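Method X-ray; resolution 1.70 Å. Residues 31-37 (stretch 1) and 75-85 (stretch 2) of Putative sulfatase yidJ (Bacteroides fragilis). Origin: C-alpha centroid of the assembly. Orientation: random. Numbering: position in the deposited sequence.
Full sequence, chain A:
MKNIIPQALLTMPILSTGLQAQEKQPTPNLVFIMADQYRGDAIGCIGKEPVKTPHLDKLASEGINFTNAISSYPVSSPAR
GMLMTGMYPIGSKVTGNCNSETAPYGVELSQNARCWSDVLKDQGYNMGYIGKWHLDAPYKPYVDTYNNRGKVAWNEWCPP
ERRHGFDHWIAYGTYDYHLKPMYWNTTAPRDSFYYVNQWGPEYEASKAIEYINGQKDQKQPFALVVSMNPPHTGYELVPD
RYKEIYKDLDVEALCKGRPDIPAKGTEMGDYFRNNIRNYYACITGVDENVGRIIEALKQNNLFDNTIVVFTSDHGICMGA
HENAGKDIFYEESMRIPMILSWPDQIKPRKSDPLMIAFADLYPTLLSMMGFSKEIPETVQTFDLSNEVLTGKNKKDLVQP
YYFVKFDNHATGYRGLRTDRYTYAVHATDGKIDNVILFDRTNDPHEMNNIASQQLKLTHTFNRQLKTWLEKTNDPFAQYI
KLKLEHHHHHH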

# COMPACT_ATOMS: atom_id res chain seq x y z
N VAL A 31 13.21 11.40 29.33
CA VAL A 31 12.11 11.01 28.47
C VAL A 31 12.66 11.20 27.07
O VAL A 31 12.80 12.33 26.58
CB VAL A 31 10.85 11.87 28.70
CG1 VAL A 31 9.78 11.51 27.67
CG2 VAL A 31 10.31 11.64 30.11
N PHE A 32 13.03 10.09 26.45
CA PHE A 32 13.63 10.11 25.12
C PHE A 32 12.55 9.78 24.10
O PHE A 32 12.08 8.64 24.02
CB PHE A 32 14.75 9.07 25.09
CG PHE A 32 15.64 9.15 23.88
CD1 PHE A 32 15.20 8.70 22.64
CD2 PHE A 32 16.94 9.63 24.00
CE1 PHE A 32 16.05 8.72 21.53
CE2 PHE A 32 17.80 9.65 22.90
CZ PHE A 32 17.35 9.20 21.66
N ILE A 33 12.16 10.79 23.33
CA ILE A 33 11.13 10.61 22.32
C ILE A 33 11.73 10.69 20.93
O ILE A 33 12.53 11.58 20.64
CB ILE A 33 10.04 11.69 22.44
CG1 ILE A 33 9.45 11.68 23.85
CG2 ILE A 33 8.94 11.44 21.40
CD1 ILE A 33 8.46 12.80 24.09
N MSE A 34 11.36 9.74 20.07
CA MSE A 34 11.86 9.76 18.71
C MSE A 34 10.76 9.30 17.77
O MSE A 34 9.90 8.50 18.14
CB MSE A 34 13.10 8.88 18.56
CG MSE A 34 12.90 7.41 18.83
SE MSE A 34 14.56 6.42 18.57
CE MSE A 34 14.57 5.38 20.20
N ALA A 35 10.77 9.85 16.57
CA ALA A 35 9.80 9.51 15.55
C ALA A 35 10.66 9.08 14.38
O ALA A 35 11.57 9.81 13.98
CB ALA A 35 8.96 10.73 15.19
N ASP A 36 10.38 7.90 13.85
CA ASP A 36 11.17 7.37 12.75
C ASP A 36 11.01 8.14 11.43
O ASP A 36 9.92 8.59 11.08
CB ASP A 36 10.80 5.89 12.56
CG ASP A 36 11.76 5.15 11.66
OD1 ASP A 36 11.74 5.40 10.43
OD2 ASP A 36 12.54 4.33 12.18
N GLN A 37 12.13 8.30 10.72
CA GLN A 37 12.13 8.95 9.41
C GLN A 37 11.64 10.40 9.41
O GLN A 37 10.98 10.83 8.47
CB GLN A 37 11.29 8.10 8.46
CG GLN A 37 11.54 8.33 6.98
CD GLN A 37 11.27 7.07 6.18
OE1 GLN A 37 11.95 6.06 6.37
NE2 GLN A 37 10.29 7.13 5.29
N VAL A 75 19.92 4.91 8.53
CA VAL A 75 19.14 3.69 8.30
C VAL A 75 18.65 3.26 9.69
O VAL A 75 19.38 3.40 10.67
CB VAL A 75 20.00 2.58 7.68
CG1 VAL A 75 19.16 1.33 7.47
CG2 VAL A 75 20.58 3.05 6.36
N SER A 76 17.44 2.72 9.76
CA SER A 76 16.84 2.34 11.03
C SER A 76 17.68 1.55 12.05
O SER A 76 18.14 2.10 13.05
CB SER A 76 15.52 1.61 10.79
OG SER A 76 14.89 1.30 12.03
N SER A 77 17.88 0.26 11.81
CA SER A 77 18.64 -0.55 12.77
C SER A 77 20.04 -0.02 13.06
O SER A 77 20.43 0.10 14.23
CB SER A 77 18.71 -2.00 12.30
OG SER A 77 17.40 -2.51 12.13
N PRO A 78 20.82 0.30 12.01
CA PRO A 78 22.18 0.80 12.25
C PRO A 78 22.19 2.03 13.15
O PRO A 78 22.99 2.13 14.08
CB PRO A 78 22.68 1.11 10.84
CG PRO A 78 21.99 0.06 10.01
CD PRO A 78 20.58 0.09 10.57
N ALA A 79 21.29 2.98 12.88
CA ALA A 79 21.23 4.19 13.68
C ALA A 79 20.86 3.87 15.13
O ALA A 79 21.49 4.37 16.06
CB ALA A 79 20.22 5.18 13.09
N ARG A 80 19.85 3.03 15.32
CA ARG A 80 19.42 2.65 16.66
C ARG A 80 20.52 1.87 17.38
O ARG A 80 20.69 2.00 18.59
CB ARG A 80 18.13 1.82 16.58
CG ARG A 80 16.96 2.62 15.99
CD ARG A 80 15.84 1.73 15.49
NE ARG A 80 14.77 2.52 14.88
CZ ARG A 80 13.88 3.23 15.57
NH1 ARG A 80 13.90 3.24 16.89
NH2 ARG A 80 12.96 3.93 14.92
N GLY A 81 21.26 1.08 16.62
CA GLY A 81 22.35 0.30 17.19
C GLY A 81 23.46 1.19 17.71
O GLY A 81 24.09 0.90 18.73
N MSE A 82 23.71 2.29 17.00
CA MSE A 82 24.72 3.25 17.39
C MSE A 82 24.25 3.99 18.64
O MSE A 82 25.02 4.24 19.56
CB MSE A 82 24.98 4.24 16.26
CG MSE A 82 25.96 3.73 15.22
SE MSE A 82 25.73 4.55 13.47
CE MSE A 82 25.54 2.93 12.45
N LEU A 83 22.96 4.33 18.66
CA LEU A 83 22.40 5.04 19.80
C LEU A 83 22.52 4.21 21.08
O LEU A 83 22.98 4.70 22.11
CB LEU A 83 20.92 5.36 19.56
CG LEU A 83 20.17 5.87 20.79
CD1 LEU A 83 20.75 7.22 21.23
CD2 LEU A 83 18.69 6.00 20.47
N MSE A 84 22.11 2.95 21.02
CA MSE A 84 22.15 2.10 22.20
C MSE A 84 23.54 1.72 22.70
O MSE A 84 23.76 1.65 23.91
CB MSE A 84 21.32 0.83 21.96
CG MSE A 84 19.86 1.08 21.61
SE MSE A 84 18.93 2.32 22.79
CE MSE A 84 17.57 2.91 21.54
N THR A 85 24.48 1.49 21.78
CA THR A 85 25.84 1.09 22.16
C THR A 85 26.87 2.21 22.25
O THR A 85 27.90 2.05 22.90
CB THR A 85 26.41 0.07 21.15
OG1 THR A 85 26.58 0.69 19.88
CG2 THR A 85 25.48 -1.13 21.01

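The contact is anchored by one buried salt bridge just past the end of the strand. Arg-80 NH2 donates a hydrogen bond to Asp-36 OD2 at 2.8 Å, with an N-H...O angle of 163°, and the carboxylate oxygen lies near the guanidinium plane, where an arginine N-H can point straight at it. The two residues reach each other differently. Asp-36 directs its CA-to-CB bond toward the helix and needs little length, whereas Arg-80 leaves the helix sideways and relies on an extended chain, m at chi1 and t at chi2 and chi3, to bring its charged end across. Ser-76, one helical turn earlier, steadies that reach: Arg-80 NE donates to Ser-76 OG at 3.1 Å. A short hydroxyl suits this place, accepting the bond beside the arginine's path. Asp-36 balances the buried charge, and Arg-80 NH1 is hydrogen-bonded elsewhere in the structure.

Beyond the ion pair, the surface turns apolar. Strand and helix run nearly antiparallel, at 168°, with their axes 12.9 Å apart at closest approach. Phe-32 and Met-34 point toward the helix from the strand, while Ala-35 points away; Asp-36 continues the alternation just beyond, where a CA-to-CA distance of 7.8 Å between Asp-36 and Ser-76, against 11.4 Å between Phe-32 and Leu-83, admits a short side chain. Met-34, a selenomethionine, joins the polar and apolar parts. Met-34 SE lies 3.7 Å from Arg-80 NH1, and Met-34 CE packs 4.2 Å from Leu-83 CD2 and 4.1 Å from CE of Met-84, another selenomethionine, whose flexible chain starts sideways but ends nearer the strand. Leu-83 faces the strand directly; Leu-83 CD2 also meets Phe-32 CZ at 3.7 Å, so one methyl of the branched side chain touches both neighbours.

The rule is economical: 275 Å² buried in total, one paired charge at one end, and apolar side chains meeting beyond it.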